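Local atomic coordinates of serine protease inhibitor (Schistosoma haematobium, PDB entry 3STO), a protein that probably inhibits serine endopeptidases, acting as a serpin that offers an exposed reactive-centre loop to its target protease. Residues A[210-213]-A[219-222]; A[344-349]-A[393-398]; A[48-53]-A[65-70]; A[305-310]-A[317-322]. All coordinates share one frame; numbering follows the deposited sequence.

Contact 1: residues A[210-213]-A[219-222]; sequences EDFY and QITV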
loop_
_atom_site.group_PDB
_atom_site.type_symbol
_atom_site.label_atom_id
_atom_site.label_comp_id
_atom_site.label_asym_id
_atom_site.label_seq_id
_atom_site.Cartn_x
_atom_site.Cartn_y
_atom_site.Cartn_z
ATOM N N GLU A 210 16.925 14.628 18.091
ATOM C CA GLU A 210 17.906 13.584 18.299
ATOM C C GLU A 210 18.561 13.238 16.960
ATOM O O GLU A 210 17.958 13.417 15.913
ATOM C CB GLU A 210 17.225 12.373 18.949
ATOM C CG GLU A 210 18.113 11.148 19.207
ATOM C CD GLU A 210 17.572 10.258 20.329
ATOM O OE1 GLU A 210 16.886 10.802 21.224
ATOM O OE2 GLU A 210 17.839 9.030 20.325
ATOM N N ASP A 211 19.796 12.756 16.991
ATOM C CA ASP A 211 20.474 12.357 15.767
ATOM C C ASP A 211 19.924 11.093 15.135
ATOM O O ASP A 211 19.624 10.125 15.828
ATOM C CB ASP A 211 21.981 12.205 16.004
ATOM C CG ASP A 211 22.739 13.467 15.658
ATOM O OD1 ASP A 211 22.094 14.554 15.590
ATOM O OD2 ASP A 211 23.968 13.371 15.452
ATOM N N PHE A 212 19.824 11.096 13.812
ATOM C CA PHE A 212 19.430 9.891 13.077
ATOM C C PHE A 212 20.548 9.542 12.100
ATOM O O PHE A 212 20.963 10.380 11.287
ATOM C CB PHE A 212 18.084 10.101 12.357
ATOM C CG PHE A 212 17.537 8.852 11.693
ATOM C CD1 PHE A 212 17.956 8.486 10.416
ATOM C CD2 PHE A 212 16.578 8.065 12.337
ATOM C CE1 PHE A 212 17.466 7.358 9.816
ATOM C CE2 PHE A 212 16.083 6.959 11.752
ATOM C CZ PHE A 212 16.517 6.591 10.474
ATOM N N TYR A 213 21.054 8.318 12.201
ATOM C CA TYR A 213 22.136 7.895 11.335
ATOM C C TYR A 213 21.589 7.358 10.035
ATOM O O TYR A 213 20.910 6.327 10.029
ATOM C CB TYR A 213 22.971 6.813 12.029
ATOM C CG TYR A 213 24.169 6.285 11.244
ATOM C CD1 TYR A 213 25.433 6.846 11.404
ATOM C CD2 TYR A 213 24.045 5.183 10.388
ATOM C CE1 TYR A 213 26.542 6.341 10.718
ATOM C CE2 TYR A 213 25.143 4.665 9.703
ATOM C CZ TYR A 213 26.391 5.255 9.876
ATOM O OH TYR A 213 27.492 4.761 9.209
ATOM N N GLN A 219 24.268 12.237 8.813
ATOM C CA GLN A 219 23.394 12.194 9.976
ATOM C C GLN A 219 22.424 13.338 9.896
ATOM O O GLN A 219 22.732 14.375 9.338
ATOM C CB GLN A 219 24.171 12.270 11.272
ATOM C CG GLN A 219 25.017 11.044 11.526
ATOM C CD GLN A 219 26.358 11.118 10.802
ATOM O OE1 GLN A 219 26.528 10.555 9.713
ATOM N NE2 GLN A 219 27.325 11.818 11.411
ATOM N N ILE A 220 21.218 13.142 10.399
ATOM C CA ILE A 220 20.300 14.266 10.482
ATOM C C ILE A 220 19.703 14.348 11.881
ATOM O O ILE A 220 19.865 13.458 12.744
ATOM C CB ILE A 220 19.179 14.195 9.444
ATOM C CG1 ILE A 220 18.406 12.879 9.578
ATOM C CG2 ILE A 220 19.736 14.360 8.041
ATOM C CD1 ILE A 220 17.126 12.874 8.800
ATOM N N THR A 221 19.024 15.454 12.096
ATOM C CA THR A 221 18.334 15.695 13.329
ATOM C C THR A 221 16.861 15.470 13.030
ATOM O O THR A 221 16.338 15.968 12.044
ATOM C CB THR A 221 18.616 17.129 13.813
ATOM O OG1 THR A 221 19.896 17.158 14.470
ATOM C CG2 THR A 221 17.535 17.616 14.760
ATOM N N VAL A 222 16.218 14.672 13.866
ATOM C CA VAL A 222 14.820 14.340 13.711
ATOM C C VAL A 222 14.071 14.722 14.977
ATOM O O VAL A 222 14.678 14.904 16.038
ATOM C CB VAL A 222 14.607 12.820 13.419
ATOM C CG1 VAL A 222 15.195 12.439 12.083
ATOM C CG2 VAL A 222 15.193 11.954 14.538
#

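Contact 2: residues A[344-349]-A[393-398]; sequences NVLKLN and PIMAAK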
loop_
_atom_site.group_PDB
_atom_site.type_symbol
_atom_site.label_atom_id
_atom_site.label_comp_id
_atom_site.label_asym_id
_atom_site.label_seq_id
_atom_site.Cartn_x
_atom_site.Cartn_y
_atom_site.Cartn_z
ATOM N N ASN A 344 0.896 7.422 -2.398
ATOM C CA ASN A 344 0.815 7.016 -0.987
ATOM C C ASN A 344 1.272 8.121 -0.021
ATOM O O ASN A 344 2.104 8.972 -0.351
ATOM C CB ASN A 344 1.671 5.757 -0.723
ATOM C CG ASN A 344 1.282 4.572 -1.595
ATOM O OD1 ASN A 344 0.250 3.947 -1.373
ATOM N ND2 ASN A 344 2.116 4.254 -2.591
ATOM N N VAL A 345 0.726 8.096 1.186
ATOM C CA VAL A 345 1.234 8.933 2.275
ATOM C C VAL A 345 1.307 8.139 3.570
ATOM O O VAL A 345 0.382 7.398 3.893
ATOM C CB VAL A 345 0.409 10.203 2.490
ATOM C CG1 VAL A 345 -1.069 9.876 2.600
ATOM C CG2 VAL A 345 0.923 10.961 3.740
ATOM N N LEU A 346 2.440 8.264 4.262
ATOM C CA LEU A 346 2.642 7.697 5.594
ATOM C C LEU A 346 3.053 8.832 6.513
ATOM O O LEU A 346 4.190 9.292 6.471
ATOM C CB LEU A 346 3.740 6.619 5.582
ATOM C CG LEU A 346 4.072 5.863 6.893
ATOM C CD1 LEU A 346 2.865 5.114 7.475
ATOM C CD2 LEU A 346 5.224 4.873 6.692
ATOM N N LYS A 347 2.114 9.303 7.319
ATOM C CA LYS A 347 2.381 10.351 8.301
ATOM C C LYS A 347 2.319 9.812 9.748
ATOM O O LYS A 347 1.252 9.409 10.243
ATOM C CB LYS A 347 1.407 11.506 8.089
ATOM C CG LYS A 347 1.360 12.496 9.199
ATOM C CD LYS A 347 0.299 13.534 8.911
ATOM C CE LYS A 347 0.071 14.447 10.117
ATOM N NZ LYS A 347 -1.270 15.109 10.071
ATOM N N LEU A 348 3.457 9.798 10.427
ATOM C CA LEU A 348 3.492 9.326 11.816
ATOM C C LEU A 348 3.736 10.490 12.779
ATOM O O LEU A 348 4.604 11.323 12.551
ATOM C CB LEU A 348 4.620 8.312 11.975
ATOM C CG LEU A 348 4.441 6.973 12.664
ATOM C CD1 LEU A 348 3.790 6.015 11.708
ATOM C CD2 LEU A 348 5.832 6.469 13.028
ATOM N N ASN A 349 2.964 10.556 13.851
ATOM C CA ASN A 349 3.168 11.568 14.861
ATOM C C ASN A 349 2.721 10.974 16.194
ATOM O O ASN A 349 2.465 9.774 16.265
ATOM C CB ASN A 349 2.447 12.891 14.502
ATOM C CG ASN A 349 0.926 12.748 14.477
ATOM O OD1 ASN A 349 0.375 11.814 15.047
ATOM N ND2 ASN A 349 0.244 13.680 13.828
ATOM N N PRO A 393 0.771 -7.581 5.606
ATOM C CA PRO A 393 0.864 -6.123 5.646
ATOM C C PRO A 393 -0.005 -5.495 4.572
ATOM O O PRO A 393 -0.076 -5.953 3.429
ATOM C CB PRO A 393 2.345 -5.864 5.353
ATOM C CG PRO A 393 2.747 -7.035 4.467
ATOM C CD PRO A 393 1.968 -8.219 5.018
ATOM N N ILE A 394 -0.697 -4.444 4.948
ATOM C CA ILE A 394 -1.414 -3.693 3.955
ATOM C C ILE A 394 -0.641 -2.447 3.524
ATOM O O ILE A 394 -1.001 -1.791 2.563
ATOM C CB ILE A 394 -2.831 -3.348 4.424
ATOM C CG1 ILE A 394 -2.786 -2.501 5.677
ATOM C CG2 ILE A 394 -3.662 -4.646 4.654
ATOM C CD1 ILE A 394 -4.105 -1.840 5.927
HETATM N N MSE A 395 0.435 -2.143 4.232
HETATM C CA MSE A 395 1.335 -1.064 3.854
HETATM C C MSE A 395 2.745 -1.570 4.218
HETATM O O MSE A 395 2.963 -2.117 5.302
HETATM C CB MSE A 395 0.929 0.223 4.564
HETATM C CG MSE A 395 1.714 1.489 4.241
HETATM SE SE MSE A 395 3.543 1.679 4.949
HETATM C CE MSE A 395 3.479 1.470 6.906
ATOM N N ALA A 396 3.672 -1.447 3.271
ATOM C CA ALA A 396 5.073 -1.820 3.439
ATOM C C ALA A 396 5.939 -0.597 3.107
ATOM O O ALA A 396 5.677 0.136 2.160
ATOM C CB ALA A 396 5.450 -3.037 2.529
ATOM N N ALA A 397 6.949 -0.365 3.918
ATOM C CA ALA A 397 7.745 0.837 3.826
ATOM C C ALA A 397 9.177 0.581 4.260
ATOM O O ALA A 397 9.445 -0.177 5.187
ATOM C CB ALA A 397 7.138 1.973 4.668
ATOM N N LYS A 398 10.098 1.241 3.580
ATOM C CA LYS A 398 11.456 1.337 4.063
ATOM C C LYS A 398 11.770 2.828 4.321
ATOM O O LYS A 398 11.600 3.694 3.447
ATOM C CB LYS A 398 12.430 0.722 3.065
ATOM C CG LYS A 398 13.888 0.895 3.481
ATOM C CD LYS A 398 14.834 0.260 2.490
ATOM C CE LYS A 398 14.852 1.015 1.178
ATOM N NZ LYS A 398 16.137 0.775 0.465
#

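Contact 3: residues A[48-53]-A[65-70]; sequences FTLGIL and YQIGKT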
loop_
_atom_site.group_PDB
_atom_site.type_symbol
_atom_site.label_atom_id
_atom_site.label_comp_id
_atom_site.label_asym_id
_atom_site.label_seq_id
_atom_site.Cartn_x
_atom_site.Cartn_y
_atom_site.Cartn_z
ATOM N N PHE A 48 -6.920 -4.348 -6.050
ATOM C CA PHE A 48 -8.260 -3.820 -6.305
ATOM C C PHE A 48 -8.351 -3.067 -7.638
ATOM O O PHE A 48 -9.342 -3.162 -8.332
ATOM C CB PHE A 48 -8.709 -2.863 -5.187
ATOM C CG PHE A 48 -8.866 -3.519 -3.840
ATOM C CD1 PHE A 48 -8.614 -4.876 -3.669
ATOM C CD2 PHE A 48 -9.279 -2.781 -2.737
ATOM C CE1 PHE A 48 -8.764 -5.474 -2.424
ATOM C CE2 PHE A 48 -9.441 -3.374 -1.492
ATOM C CZ PHE A 48 -9.181 -4.713 -1.334
ATOM N N THR A 49 -7.326 -2.291 -7.977
ATOM C CA THR A 49 -7.339 -1.490 -9.193
ATOM C C THR A 49 -7.245 -2.368 -10.440
ATOM O O THR A 49 -8.062 -2.267 -11.351
ATOM C CB THR A 49 -6.173 -0.545 -9.213
ATOM O OG1 THR A 49 -6.303 0.376 -8.123
ATOM C CG2 THR A 49 -6.127 0.192 -10.548
ATOM N N LEU A 50 -6.237 -3.232 -10.460
ATOM C CA LEU A 50 -6.146 -4.307 -11.445
ATOM C C LEU A 50 -7.402 -5.173 -11.480
ATOM O O LEU A 50 -7.969 -5.453 -12.539
ATOM C CB LEU A 50 -4.981 -5.208 -11.088
ATOM C CG LEU A 50 -4.298 -5.781 -12.299
ATOM C CD1 LEU A 50 -4.062 -4.626 -13.255
ATOM C CD2 LEU A 50 -3.015 -6.404 -11.834
ATOM N N GLY A 51 -7.821 -5.623 -10.312
ATOM C CA GLY A 51 -8.957 -6.500 -10.223
ATOM C C GLY A 51 -10.219 -5.880 -10.772
ATOM O O GLY A 51 -11.056 -6.566 -11.350
ATOM N N ILE A 52 -10.386 -4.583 -10.595
ATOM C CA ILE A 52 -11.632 -3.979 -11.026
ATOM C C ILE A 52 -11.869 -4.165 -12.556
ATOM O O ILE A 52 -12.989 -4.458 -12.987
ATOM C CB ILE A 52 -11.718 -2.530 -10.568
ATOM C CG1 ILE A 52 -13.165 -2.125 -10.362
ATOM C CG2 ILE A 52 -10.992 -1.596 -11.531
ATOM C CD1 ILE A 52 -13.281 -0.854 -9.575
ATOM N N LEU A 53 -10.807 -4.054 -13.355
ATOM C CA LEU A 53 -10.895 -4.196 -14.813
ATOM C C LEU A 53 -11.361 -5.587 -15.238
ATOM O O LEU A 53 -12.150 -5.732 -16.153
ATOM C CB LEU A 53 -9.564 -3.846 -15.471
ATOM C CG LEU A 53 -9.128 -2.396 -15.209
ATOM C CD1 LEU A 53 -7.796 -2.108 -15.852
ATOM C CD2 LEU A 53 -10.179 -1.429 -15.725
ATOM N N TYR A 65 -7.159 -12.440 -19.112
ATOM C CA TYR A 65 -6.564 -13.706 -18.723
ATOM C C TYR A 65 -5.254 -13.490 -17.979
ATOM O O TYR A 65 -4.997 -14.142 -16.962
ATOM C CB TYR A 65 -6.343 -14.593 -19.947
ATOM C CG TYR A 65 -5.734 -15.949 -19.656
ATOM C CD1 TYR A 65 -6.275 -16.761 -18.713
ATOM C CD2 TYR A 65 -4.630 -16.407 -20.345
ATOM C CE1 TYR A 65 -5.742 -17.964 -18.419
ATOM C CE2 TYR A 65 -4.086 -17.635 -20.071
ATOM C CZ TYR A 65 -4.657 -18.415 -19.095
ATOM O OH TYR A 65 -4.153 -19.666 -18.762
ATOM N N GLN A 66 -4.424 -12.593 -18.504
ATOM C CA GLN A 66 -3.162 -12.237 -17.858
ATOM C C GLN A 66 -3.358 -11.721 -16.430
ATOM O O GLN A 66 -2.674 -12.150 -15.511
ATOM C CB GLN A 66 -2.440 -11.172 -18.690
ATOM C CG GLN A 66 -1.823 -11.785 -19.907
ATOM C CD GLN A 66 -1.171 -10.791 -20.800
ATOM O OE1 GLN A 66 -1.236 -9.554 -20.590
ATOM N NE2 GLN A 66 -0.536 -11.317 -21.842
ATOM N N ILE A 67 -4.308 -10.800 -16.276
ATOM C CA ILE A 67 -4.744 -10.323 -14.991
ATOM C C ILE A 67 -5.099 -11.470 -14.048
ATOM O O ILE A 67 -4.619 -11.519 -12.937
ATOM C CB ILE A 67 -5.917 -9.343 -15.145
ATOM C CG1 ILE A 67 -5.438 -8.095 -15.896
ATOM C CG2 ILE A 67 -6.487 -8.968 -13.780
ATOM C CD1 ILE A 67 -6.485 -6.984 -15.995
ATOM N N GLY A 68 -5.925 -12.398 -14.495
ATOM C CA GLY A 68 -6.305 -13.515 -13.658
ATOM C C GLY A 68 -5.156 -14.424 -13.253
ATOM O O GLY A 68 -5.111 -14.911 -12.114
ATOM N N LYS A 69 -4.230 -14.674 -14.175
ATOM C CA LYS A 69 -3.054 -15.474 -13.840
ATOM C C LYS A 69 -2.183 -14.771 -12.781
ATOM O O LYS A 69 -1.743 -15.376 -11.796
ATOM C CB LYS A 69 -2.232 -15.793 -15.101
ATOM C CG LYS A 69 -2.498 -17.164 -15.717
ATOM N N THR A 70 -1.932 -13.490 -12.998
ATOM C CA THR A 70 -1.073 -12.735 -12.121
ATOM C C THR A 70 -1.725 -12.697 -10.761
ATOM O O THR A 70 -1.057 -12.669 -9.735
ATOM C CB THR A 70 -0.905 -11.311 -12.620
ATOM O OG1 THR A 70 -0.211 -11.332 -13.875
ATOM C CG2 THR A 70 -0.125 -10.503 -11.624
#

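Contact 4: residues A[305-310]-A[317-322]; sequences DLVPTL and DLFDPV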
loop_
_atom_site.group_PDB
_atom_site.type_symbol
_atom_site.label_atom_id
_atom_site.label_comp_id
_atom_site.label_asym_id
_atom_site.label_seq_id
_atom_site.Cartn_x
_atom_site.Cartn_y
_atom_site.Cartn_z
ATOM N N ASP A 305 4.947 4.481 -10.379
ATOM C CA ASP A 305 4.547 4.016 -11.711
ATOM C C ASP A 305 4.639 2.512 -11.648
ATOM O O ASP A 305 5.730 1.957 -11.542
ATOM C CB ASP A 305 5.497 4.552 -12.790
ATOM C CG ASP A 305 5.371 3.799 -14.136
ATOM O OD1 ASP A 305 4.334 3.126 -14.390
ATOM O OD2 ASP A 305 6.318 3.883 -14.959
ATOM N N LEU A 306 3.496 1.843 -11.697
ATOM C CA LEU A 306 3.492 0.393 -11.562
ATOM C C LEU A 306 3.525 -0.376 -12.880
ATOM O O LEU A 306 3.619 -1.622 -12.886
ATOM C CB LEU A 306 2.299 -0.037 -10.718
ATOM C CG LEU A 306 2.460 0.688 -9.393
ATOM C CD1 LEU A 306 1.182 0.721 -8.650
ATOM C CD2 LEU A 306 3.557 0.017 -8.618
ATOM N N VAL A 307 3.478 0.341 -13.997
ATOM C CA VAL A 307 3.396 -0.355 -15.288
ATOM C C VAL A 307 4.543 -1.367 -15.517
ATOM O O VAL A 307 4.275 -2.513 -15.836
ATOM C CB VAL A 307 3.216 0.622 -16.474
ATOM C CG1 VAL A 307 3.396 -0.119 -17.789
ATOM C CG2 VAL A 307 1.858 1.300 -16.399
ATOM N N PRO A 308 5.827 -0.952 -15.299
ATOM C CA PRO A 308 6.963 -1.875 -15.495
ATOM C C PRO A 308 6.922 -3.108 -14.583
ATOM O O PRO A 308 7.123 -4.234 -15.056
ATOM C CB PRO A 308 8.184 -1.005 -15.179
ATOM C CG PRO A 308 7.713 0.417 -15.433
ATOM C CD PRO A 308 6.284 0.423 -15.000
ATOM N N THR A 309 6.656 -2.904 -13.298
ATOM C CA THR A 309 6.531 -4.025 -12.364
ATOM C C THR A 309 5.418 -4.972 -12.764
ATOM O O THR A 309 5.606 -6.185 -12.730
ATOM C CB THR A 309 6.209 -3.542 -10.920
ATOM O OG1 THR A 309 7.216 -2.634 -10.474
ATOM C CG2 THR A 309 6.126 -4.722 -9.964
ATOM N N LEU A 310 4.257 -4.403 -13.107
ATOM C CA LEU A 310 3.107 -5.191 -13.594
ATOM C C LEU A 310 3.387 -5.955 -14.898
ATOM O O LEU A 310 2.972 -7.096 -15.050
ATOM C CB LEU A 310 1.843 -4.323 -13.743
ATOM C CG LEU A 310 1.242 -3.814 -12.426
ATOM C CD1 LEU A 310 0.153 -2.816 -12.685
ATOM C CD2 LEU A 310 0.717 -4.966 -11.594
ATOM N N ASP A 317 -0.680 -7.220 -21.998
ATOM C CA ASP A 317 -1.598 -6.725 -23.047
ATOM C C ASP A 317 -2.328 -5.460 -22.660
ATOM O O ASP A 317 -2.626 -4.652 -23.521
ATOM C CB ASP A 317 -2.638 -7.759 -23.427
ATOM C CG ASP A 317 -2.051 -8.935 -24.156
ATOM O OD1 ASP A 317 -0.792 -9.049 -24.223
ATOM O OD2 ASP A 317 -2.875 -9.747 -24.651
ATOM N N LEU A 318 -2.656 -5.319 -21.373
ATOM C CA LEU A 318 -3.346 -4.132 -20.868
ATOM C C LEU A 318 -2.632 -2.833 -21.299
ATOM O O LEU A 318 -3.260 -1.783 -21.467
ATOM C CB LEU A 318 -3.359 -4.165 -19.339
ATOM C CG LEU A 318 -4.566 -3.872 -18.459
ATOM C CD1 LEU A 318 -4.079 -3.376 -17.124
ATOM C CD2 LEU A 318 -5.566 -2.902 -19.067
ATOM N N PHE A 319 -1.307 -2.907 -21.446
ATOM C CA PHE A 319 -0.493 -1.700 -21.587
ATOM C C PHE A 319 -0.049 -1.444 -23.009
ATOM O O PHE A 319 0.784 -0.598 -23.267
ATOM C CB PHE A 319 0.710 -1.749 -20.630
ATOM C CG PHE A 319 0.318 -1.980 -19.188
ATOM C CD1 PHE A 319 -0.474 -1.052 -18.521
ATOM C CD2 PHE A 319 0.711 -3.131 -18.524
ATOM C CE1 PHE A 319 -0.852 -1.263 -17.215
ATOM C CE2 PHE A 319 0.340 -3.361 -17.209
ATOM C CZ PHE A 319 -0.452 -2.427 -16.546
ATOM N N ASP A 320 -0.659 -2.157 -23.933
ATOM C CA ASP A 320 -0.205 -2.179 -25.315
ATOM C C ASP A 320 -1.358 -1.926 -26.291
ATOM O O ASP A 320 -2.329 -2.686 -26.342
ATOM C CB ASP A 320 0.477 -3.520 -25.589
ATOM C CG ASP A 320 0.908 -3.678 -27.031
ATOM O OD1 ASP A 320 0.866 -2.685 -27.787
ATOM O OD2 ASP A 320 1.291 -4.808 -27.402
ATOM N N PRO A 321 -1.250 -0.844 -27.060
ATOM C CA PRO A 321 -2.211 -0.402 -28.084
ATOM C C PRO A 321 -2.654 -1.518 -29.033
ATOM O O PRO A 321 -3.809 -1.552 -29.406
ATOM C CB PRO A 321 -1.419 0.633 -28.875
ATOM C CG PRO A 321 -0.408 1.140 -27.915
ATOM C CD PRO A 321 -0.047 0.004 -27.015
ATOM N N VAL A 322 -1.756 -2.430 -29.392
ATOM C CA VAL A 322 -2.097 -3.477 -30.341
ATOM C C VAL A 322 -2.873 -4.619 -29.691
ATOM O O VAL A 322 -3.937 -5.018 -30.166
ATOM C CB VAL A 322 -0.836 -4.075 -31.025
ATOM C CG1 VAL A 322 -1.209 -5.317 -31.793
ATOM C CG2 VAL A 322 -0.188 -3.057 -31.940
#

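Contact 1: residues A[210-213]-A[219-222]
The hairpin of strand 208-215 and the first part of strand 218-236, in sheet C of serpin nomenclature, joins Phe212 to Ile220 and Glu210 to Val222 as antiparallel hydrogen-bonded pairs. Four backbone bonds close these two rings. Glu210 N donates to Val222 O at 3.1 Å, and Val222 N returns a straighter bond to Glu210 O at 3.0 Å (169° at the hydrogen). Phe212 N reaches Ile220 O at 2.6 Å, with Ile220 N held by Phe212 O at 2.9 Å.

The two faces of the hairpin differ in chemistry. On the mainly apolar, more buried one, Phe212 CB lies 3.7 Å from Val222 CG1 and 3.9 Å from Ile220 CG1. With CG anti to the backbone N (chi1 -174°), the Phe212 ring leads off beyond its strand partners toward Pro402, which Ile220 also touches. Val222 CG2 settles 3.4 Å from Glu210 O. Glu210 ends this face, its carboxylate gripped by two salt bridges, to Arg208 and Arg294.

The face of Asp211, Tyr213, Gln219 and Thr221 is more exposed and mainly polar; Tyr213 there makes a cation-pi contact with Lys263. Asp211 OD1 comes no closer than 3.6 Å to Thr221 OG1, a loose approach at a non-hydrogen-bonded pair. Together these features describe a two-stranded antiparallel hairpin of sheet C at the periphery of the serpin fold.

Contact 2: residues A[344-349]-A[393-398]
Leu346 of strand 339-348 meets Met395 and Ala397 of strand 392-399 in the buried core of the serpin fold, where a strand of the large sheet A lies across from one of sheet B. The contact is carried wholly by side chains: even the nearest alpha carbons, Leu346 CA and Ala397 CA, are 8.7 Å apart, as expected of strands from two layered sheets.

The tight part is a fork closing on a methyl group. Leu346 sends CG anti to its own backbone N (chi1 -178°), which carries both branches inward. Met395, present as selenomethionine, starts out extended and then bends at chi2 and chi3, so that its end turns across the leucine at about a right angle. Its CE consequently sits against both branches, 3.7 Å from Leu346 CD1 and 3.8 Å from Leu346 CD2. Ala397, by contrast, touches one branch alone, its CB 4.0 Å from Leu346 CD2. Leu40 of strand 39-41 touches all three residues and fills in beside them. At the start of the sheet B segment, Ile394 and Met395 both face Ile385 in a classic beta bulge.

The loose side lies across strand 339-348. There the partly exposed Lys347 extends away from sheet B, and its NZ bonds to Ala355 O in the segment leading into the reactive-centre loop. Back inside, the selenium completes the grip on the leucine: Met395 SE stands 4.0 Å from Leu346 CD2.

Contact 3: residues A[48-53]-A[65-70]
Ile67 packs on Leu50 and Leu53 in this helix-helix contact, and the apolar interactions all run through it. Its CG2, anti to the backbone N, meets Leu50 CG at 4.1 Å, the two side chains crossing at a slant. The longer branch, extended to CD1, passes along the neighbouring helix to approach Leu53 CB at 4.4 Å. Side chain also meets backbone: Ile67 CG2 is 4.0 Å from Leu50 O and its CD1 is 4.1 Å from the same oxygen, so CG2 and CD1 approach that oxygen from the same side. The alpha carbons of Leu50 and Ile67 come within 7.1 Å of each other.

Helices 43-55 and 61-70 follow each other in the helical subdomain of the serpin, joined by a short connection. Helix 82-101 adds Met89 against Ile67, while Leu53 also touches Leu188 of strand 186-197, tying the pair to the sheet beneath.

Polar interactions belong to the flanks. Gln66, next to Ile67 but turned off the interface, uses OE1 to accept from two successive backbone amides, Val316 N and Asp317 N, which should fix the orientation of its amide. Within helix 61-70, Lys69 N bonds to Tyr65 O at 2.9 Å, an i to i-4 bond.

Contact 4: residues A[305-310]-A[317-322]
Phe319 projects from the loop after helix 307-312 back onto Val307 and Leu310, and its ring carries this contact. From CB, which points toward the helix, the first torsion sets CG anti to the carbonyl carbon (chi1 -54°) and lays the ring against both aliphatic residues. CG meets Val307 CG1 at 3.9 Å. Farther out along one side, CD1 has Val307 CG2 at 3.9 Å, and CE1 approaches that same methyl at 3.8 Å. Along the other side, CE2 lies 3.9 Å from Leu310 CB. At the tip, CZ reaches Leu310 CD1 at 3.9 Å, the leucine running across the phenylalanine at about a right angle.

Val307 CG1 stands over one ring face, 4.0 Å from the centroid and 17° off the normal, a CH-pi contact. Leu318 CB covers the opposite face, so the ring is clamped between a helix residue and its own neighbour in the chain. In the serpin fold this short helix follows the sheet A portion of strand 287-305, and the chain then returns through the loop to strand 339-348 of the same sheet. Phe340 of that strand touches Val307 and Leu310, and Val337 touches Phe319.

Two aspartates make local side-chain-to-backbone bonds at the ends of the contact. Asp305 OD1 accepts from Val307 N at 2.9 Å, met from above the carboxylate plane, a capping bond at the entry to the helix. Past Phe319, Asp320 OD1 accepts from Val322 N at 3.1 Å and forms an Asx turn.

Overall arrangement
Contact 1 lies toward the periphery, partly buried, about 27 Å from the centre of the chain, and depends on backbone hydrogen bonds. Contact 2, at about 7 Å from that centre, is entirely apolar and joins two sheets. Contacts 3 and 4 are buried too, and they adjoin each other with centres about 12 Å apart. Contact 3 is aliphatic packing of helix on helix, whereas contact 4 adds an aromatic ring with a CH-pi contact. Leu50 CD2 meets Leu310 CD2 at 4.0 Å, and Leu53 CD1 meets Leu318 CD2 at 4.0 Å, so helix 43-55 abuts both segments of contact 4. Helix 307-312 precedes strand 339-348 of contact 2. Contacts 1 and 3 lie on opposite sides of the chain's centre.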